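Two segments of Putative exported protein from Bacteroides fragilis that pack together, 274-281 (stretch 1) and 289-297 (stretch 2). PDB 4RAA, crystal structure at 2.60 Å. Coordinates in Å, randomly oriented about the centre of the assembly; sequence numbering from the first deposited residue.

Stretch 1, residues 274-281: KEKYIGLY
Stretch 2 (289-297) YNYPIKIFQ

Strand 275-281 and strand 289-292 lie side by side as antiparallel neighbours, their axes 4.6 Å apart at closest and their directions 160° apart; stretch 2 then turns at Pro-292 into helix 293-297, whose axis makes 59° with strand 275-281. All the strand residues have extended backbones, with phi from -68° at Pro-292 to -144° at Tyr-289 and psi from 123° at Tyr-289 to 162° at Tyr-277, while the helix begins at Ile-293 with phi/psi of -54/-33.

The register pairs Tyr-277 with Pro-292, Ile-278 with Tyr-291, Gly-279 with Asn-290 and Leu-280 with Tyr-289. Hydrogen-bonded pairs alternate with non-hydrogen-bonded ones. Leu-280 N donates to Tyr-289 O (2.8 Å, nearly linear at 176°), and Tyr-289 N returns a bond to Leu-280 O (2.9 Å). Likewise Ile-278 N donates to Tyr-291 O (2.8 Å) and Tyr-291 N to Ile-278 O (3.0 Å). The ladder's last rung uses the helix: Ile-293 N, in the first turn and so without an acceptor within the helix, donates to Lys-276 O (2.8 Å, 166°). Proline, having no amide hydrogen, suits position 292, a non-hydrogen-bonded site and the N-cap; its carbonyl O accepts from Ile-295 N (2.9 Å) and Phe-296 N (3.0 Å), and Ile-293 O accepts from Gln-297 N (2.9 Å). CA-H...O contacts supplement the ladder, from Tyr-277 CA to Tyr-291 O (3.3 Å) and from Gly-279 CA to Tyr-289 O (3.4 Å).

One face of the sheet carries Ile-278, Leu-280, Tyr-289 and Tyr-291. Ile-278 (chi1 t, chi2 t) sets CG2 over the face of the Phe-296 ring, 3.9 Å from its centroid, a CH-pi contact, and 4.0 Å from Ile-293 CG1. The CA-to-CB bond of Phe-296 (chi1 t, chi2 76°) points toward stretch 1. Leu-280 (m, t) brings CD1 to the edge of that ring, 3.8 Å from Phe-296 CE1, and within 3.7 Å of Tyr-291 CE1. Branched aliphatic side chains thus fill the space beside the aromatic rings. Tyr-289 and Tyr-291 both take chi1 m with chi2 near 85°; Tyr-291 OH is hydrogen-bonded elsewhere in the structure.

On the other face, Tyr-277 (m, chi2 87°) places CE2 3.9 Å from Pro-292 CB. Gly-279, which has no side chain, faces Asn-290 (t, chi2 61°), and its CA lies 3.8 Å from Asn-290 OD1; both amide atoms of Asn-290 are satisfied elsewhere.

Glu-275 (m, m), partly exposed, and Lys-294 (m, p, t, m), exposed, form a long salt bridge, Glu-275 OE1 to Lys-294 NZ 3.8 Å.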

ATOM      1  N   LYS A 274      34.037  12.785  24.016  1.00 55.56           N
ATOM      2  CA  LYS A 274      32.959  12.390  24.943  1.00 53.58           C
ATOM      3  C   LYS A 274      32.099  13.545  25.537  1.00 52.03           C
ATOM      4  O   LYS A 274      31.377  13.306  26.513  1.00 49.54           O
ATOM      5  CB  LYS A 274      33.518  11.532  26.098  1.00 56.42           C
ATOM      6  CG  LYS A 274      34.582  10.508  25.712  1.00 59.57           C
ATOM      7  CD  LYS A 274      34.878   9.542  26.845  1.00 61.48           C
ATOM      8  CE  LYS A 274      35.731   8.383  26.361  1.00 63.85           C
ATOM      9  NZ  LYS A 274      35.885   7.329  27.402  1.00 67.49           N
ATOM     10  N   GLU A 275      32.146  14.758  24.957  1.00 50.90           N
ATOM     11  CA  GLU A 275      31.387  15.937  25.469  1.00 49.36           C
ATOM     12  C   GLU A 275      30.491  16.552  24.393  1.00 46.10           C
ATOM     13  O   GLU A 275      30.877  16.597  23.231  1.00 46.11           O
ATOM     14  CB  GLU A 275      32.341  17.019  26.017  1.00 50.94           C
ATOM     15  CG  GLU A 275      33.173  16.620  27.240  1.00 52.15           C
ATOM     16  CD  GLU A 275      32.372  16.376  28.529  1.00 54.20           C
ATOM     17  OE1 GLU A 275      31.161  16.700  28.605  1.00 53.14           O
ATOM     18  OE2 GLU A 275      32.971  15.853  29.500  1.00 55.05           O
ATOM     19  N   LYS A 276      29.317  17.052  24.797  1.00 44.26           N
ATOM     20  CA  LYS A 276      28.330  17.652  23.872  1.00 42.78           C
ATOM     21  C   LYS A 276      28.590  19.143  23.642  1.00 41.26           C
ATOM     22  O   LYS A 276      28.761  19.895  24.600  1.00 43.74           O
ATOM     23  CB  LYS A 276      26.906  17.507  24.424  1.00 44.06           C
ATOM     24  CG  LYS A 276      26.440  16.081  24.677  1.00 45.94           C
ATOM     25  CD  LYS A 276      25.125  16.071  25.438  1.00 47.85           C
ATOM     26  CE  LYS A 276      24.702  14.652  25.771  1.00 51.30           C
ATOM     27  NZ  LYS A 276      23.413  14.621  26.515  1.00 53.52           N
ATOM     28  N   TYR A 277      28.585  19.559  22.378  1.00 39.62           N
ATOM     29  CA  TYR A 277      28.789  20.958  21.960  1.00 38.91           C
ATOM     30  C   TYR A 277      27.646  21.426  21.076  1.00 37.40           C
ATOM     31  O   TYR A 277      26.904  20.608  20.530  1.00 36.38           O
ATOM     32  CB  TYR A 277      30.091  21.096  21.161  1.00 39.11           C
ATOM     33  CG  TYR A 277      31.332  20.754  21.945  1.00 39.93           C
ATOM     34  CD1 TYR A 277      31.784  19.436  22.023  1.00 40.56           C
ATOM     35  CD2 TYR A 277      32.058  21.742  22.621  1.00 40.94           C
ATOM     36  CE1 TYR A 277      32.919  19.104  22.755  1.00 42.81           C
ATOM     37  CE2 TYR A 277      33.201  21.422  23.359  1.00 42.58           C
ATOM     38  CZ  TYR A 277      33.625  20.100  23.420  1.00 43.66           C
ATOM     39  OH  TYR A 277      34.739  19.752  24.129  1.00 46.06           O
ATOM     40  N   ILE A 278      27.506  22.743  20.944  1.00 37.74           N
ATOM     41  CA  ILE A 278      26.523  23.337  20.032  1.00 36.93           C
ATOM     42  C   ILE A 278      27.067  24.587  19.339  1.00 36.97           C
ATOM     43  O   ILE A 278      27.523  25.535  19.990  1.00 37.07           O
ATOM     44  CB  ILE A 278      25.154  23.618  20.685  1.00 37.87           C
ATOM     45  CG1 ILE A 278      24.182  24.181  19.624  1.00 38.19           C
ATOM     46  CG2 ILE A 278      25.270  24.548  21.895  1.00 38.99           C
ATOM     47  CD1 ILE A 278      22.735  24.201  20.052  1.00 39.28           C
ATOM     48  N   GLY A 279      26.983  24.561  18.010  1.00 36.46           N
ATOM     49  CA  GLY A 279      27.418  25.639  17.139  1.00 37.20           C
ATOM     50  C   GLY A 279      26.192  26.348  16.599  1.00 37.09           C
ATOM     51  O   GLY A 279      25.326  25.707  15.991  1.00 36.98           O
ATOM     52  N   LEU A 280      26.121  27.661  16.822  1.00 36.93           N
ATOM     53  CA  LEU A 280      25.021  28.509  16.358  1.00 36.10           C
ATOM     54  C   LEU A 280      25.572  29.300  15.181  1.00 36.23           C
ATOM     55  O   LEU A 280      26.680  29.814  15.287  1.00 37.07           O
ATOM     56  CB  LEU A 280      24.594  29.472  17.478  1.00 36.54           C
ATOM     57  CG  LEU A 280      24.482  28.897  18.907  1.00 36.62           C
ATOM     58  CD1 LEU A 280      24.194  29.970  19.949  1.00 37.66           C
ATOM     59  CD2 LEU A 280      23.429  27.805  18.972  1.00 36.01           C
ATOM     60  N   TYR A 281      24.834  29.366  14.068  1.00 35.53           N
ATOM     61  CA  TYR A 281      25.216  30.180  12.903  1.00 36.07           C
ATOM     62  C   TYR A 281      24.092  31.177  12.604  1.00 37.15           C
ATOM     63  O   TYR A 281      22.947  30.759  12.434  1.00 36.81           O
ATOM     64  CB  TYR A 281      25.502  29.304  11.681  1.00 35.27           C
ATOM     65  CG  TYR A 281      25.768  30.089  10.405  1.00 35.60           C
ATOM     66  CD1 TYR A 281      26.896  30.904  10.282  1.00 36.72           C
ATOM     67  CD2 TYR A 281      24.896  30.014   9.310  1.00 35.28           C
ATOM     68  CE1 TYR A 281      27.149  31.626   9.110  1.00 37.14           C
ATOM     69  CE2 TYR A 281      25.137  30.738   8.147  1.00 35.85           C
ATOM     70  CZ  TYR A 281      26.264  31.538   8.053  1.00 36.87           C
ATOM     71  OH  TYR A 281      26.489  32.246   6.899  1.00 38.61           O
ATOM     72  N   TYR A 289      29.128  30.843  16.563  1.00 36.04           N
ATOM     73  CA  TYR A 289      29.361  30.852  18.014  1.00 36.17           C
ATOM     74  C   TYR A 289      29.295  29.406  18.488  1.00 35.39           C
ATOM     75  O   TYR A 289      28.277  28.757  18.277  1.00 34.55           O
ATOM     76  CB  TYR A 289      28.290  31.662  18.757  1.00 36.22           C
ATOM     77  CG  TYR A 289      28.092  33.077  18.275  1.00 36.94           C
ATOM     78  CD1 TYR A 289      27.204  33.356  17.229  1.00 36.40           C
ATOM     79  CD2 TYR A 289      28.767  34.148  18.874  1.00 38.23           C
ATOM     80  CE1 TYR A 289      27.004  34.658  16.784  1.00 37.44           C
ATOM     81  CE2 TYR A 289      28.583  35.460  18.429  1.00 39.14           C
ATOM     82  CZ  TYR A 289      27.697  35.714  17.385  1.00 38.81           C
ATOM     83  OH  TYR A 289      27.509  37.001  16.928  1.00 39.92           O
ATOM     84  N   ASN A 290      30.358  28.916  19.131  1.00 35.98           N
ATOM     85  CA  ASN A 290      30.446  27.527  19.591  1.00 35.55           C
ATOM     86  C   ASN A 290      30.520  27.447  21.110  1.00 35.62           C
ATOM     87  O   ASN A 290      31.290  28.175  21.724  1.00 36.66           O
ATOM     88  CB  ASN A 290      31.686  26.875  18.987  1.00 36.42           C
ATOM     89  CG  ASN A 290      31.670  25.364  19.105  1.00 36.15           C
ATOM     90  OD1 ASN A 290      30.784  24.706  18.572  1.00 35.77           O
ATOM     91  ND2 ASN A 290      32.660  24.809  19.773  1.00 37.04           N
ATOM     92  N   TYR A 291      29.738  26.541  21.697  1.00 34.93           N
ATOM     93  CA  TYR A 291      29.638  26.374  23.156  1.00 35.37           C
ATOM     94  C   TYR A 291      29.574  24.917  23.577  1.00 34.97           C
ATOM     95  O   TYR A 291      28.850  24.153  22.941  1.00 33.86           O
ATOM     96  CB  TYR A 291      28.320  26.983  23.665  1.00 35.03           C
ATOM     97  CG  TYR A 291      28.105  28.452  23.377  1.00 35.57           C
ATOM     98  CD1 TYR A 291      27.569  28.866  22.149  1.00 34.95           C
ATOM     99  CD2 TYR A 291      28.393  29.435  24.346  1.00 36.71           C
ATOM    100  CE1 TYR A 291      27.353  30.212  21.874  1.00 35.64           C
ATOM    101  CE2 TYR A 291      28.168  30.785  24.086  1.00 37.49           C
ATOM    102  CZ  TYR A 291      27.655  31.169  22.841  1.00 36.98           C
ATOM    103  OH  TYR A 291      27.426  32.486  22.543  1.00 37.64           O
ATOM    104  N   PRO A 292      30.333  24.524  24.628  1.00 36.26           N
ATOM    105  CA  PRO A 292      30.061  23.199  25.211  1.00 36.37           C
ATOM    106  C   PRO A 292      28.680  23.307  25.866  1.00 36.48           C
ATOM    107  O   PRO A 292      28.416  24.330  26.508  1.00 37.53           O
ATOM    108  CB  PRO A 292      31.162  23.022  26.278  1.00 37.47           C
ATOM    109  CG  PRO A 292      32.168  24.093  26.047  1.00 38.21           C
ATOM    110  CD  PRO A 292      31.512  25.174  25.238  1.00 37.66           C
ATOM    111  N   ILE A 293      27.811  22.308  25.706  1.00 36.17           N
ATOM    112  CA  ILE A 293      26.449  22.379  26.295  1.00 36.87           C
ATOM    113  C   ILE A 293      26.445  22.664  27.814  1.00 39.00           C
ATOM    114  O   ILE A 293      25.538  23.359  28.288  1.00 39.49           O
ATOM    115  CB  ILE A 293      25.526  21.199  25.840  1.00 36.13           C
ATOM    116  CG1 ILE A 293      25.104  21.445  24.369  1.00 36.04           C
ATOM    117  CG2 ILE A 293      24.257  21.069  26.691  1.00 35.64           C
ATOM    118  CD1 ILE A 293      24.352  20.315  23.684  1.00 35.65           C
ATOM    119  N   LYS A 294      27.457  22.184  28.552  1.00 40.89           N
ATOM    120  CA  LYS A 294      27.580  22.511  29.998  1.00 44.21           C
ATOM    121  C   LYS A 294      27.591  24.033  30.255  1.00 43.52           C
ATOM    122  O   LYS A 294      26.992  24.507  31.224  1.00 43.66           O
ATOM    123  CB  LYS A 294      28.820  21.867  30.665  1.00 47.02           C
ATOM    124  CG  LYS A 294      28.615  20.459  31.216  1.00 48.26           C
ATOM    125  CD  LYS A 294      28.408  19.401  30.143  1.00 48.55           C
ATOM    126  CE  LYS A 294      28.091  18.037  30.754  1.00 49.59           C
ATOM    127  NZ  LYS A 294      29.155  17.553  31.679  1.00 51.07           N
ATOM    128  N   ILE A 295      28.271  24.768  29.379  1.00 42.65           N
ATOM    129  CA  ILE A 295      28.359  26.230  29.459  1.00 43.05           C
ATOM    130  C   ILE A 295      27.054  26.845  28.926  1.00 41.63           C
ATOM    131  O   ILE A 295      26.494  27.722  29.580  1.00 41.49           O
ATOM    132  CB  ILE A 295      29.637  26.774  28.744  1.00 44.52           C
ATOM    133  CG1 ILE A 295      30.907  26.517  29.597  1.00 46.16           C
ATOM    134  CG2 ILE A 295      29.544  28.280  28.464  1.00 45.58           C
ATOM    135  CD1 ILE A 295      31.292  25.064  29.817  1.00 46.41           C
ATOM    136  N   PHE A 296      26.597  26.377  27.754  1.00 39.93           N
ATOM    137  CA  PHE A 296      25.370  26.856  27.067  1.00 38.55           C
ATOM    138  C   PHE A 296      24.121  26.872  27.955  1.00 39.02           C
ATOM    139  O   PHE A 296      23.429  27.879  28.030  1.00 39.72           O
ATOM    140  CB  PHE A 296      25.099  25.988  25.822  1.00 36.84           C
ATOM    141  CG  PHE A 296      24.039  26.523  24.889  1.00 35.34           C
ATOM    142  CD1 PHE A 296      24.311  27.592  24.043  1.00 35.51           C
ATOM    143  CD2 PHE A 296      22.788  25.912  24.798  1.00 34.46           C
ATOM    144  CE1 PHE A 296      23.343  28.074  23.160  1.00 34.90           C
ATOM    145  CE2 PHE A 296      21.818  26.380  23.913  1.00 33.71           C
ATOM    146  CZ  PHE A 296      22.095  27.465  23.096  1.00 34.09           C
ATOM    147  N   GLN A 297      23.855  25.758  28.626  1.00 39.82           N
ATOM    148  CA  GLN A 297      22.669  25.628  29.502  1.00 40.93           C
ATOM    149  C   GLN A 297      22.713  26.508  30.773  1.00 43.09           C
ATOM    150  O   GLN A 297      21.667  26.990  31.218  1.00 44.90           O
ATOM    151  CB  GLN A 297      22.414  24.159  29.852  1.00 40.28           C
ATOM    152  CG  GLN A 297      23.413  23.556  30.822  1.00 40.96           C
ATOM    153  CD  GLN A 297      23.447  22.042  30.820  1.00 40.18           C
ATOM    154  OE1 GLN A 297      22.652  21.373  30.145  1.00 39.27           O
ATOM    155  NE2 GLN A 297      24.390  21.489  31.572  1.00 40.46           N
TER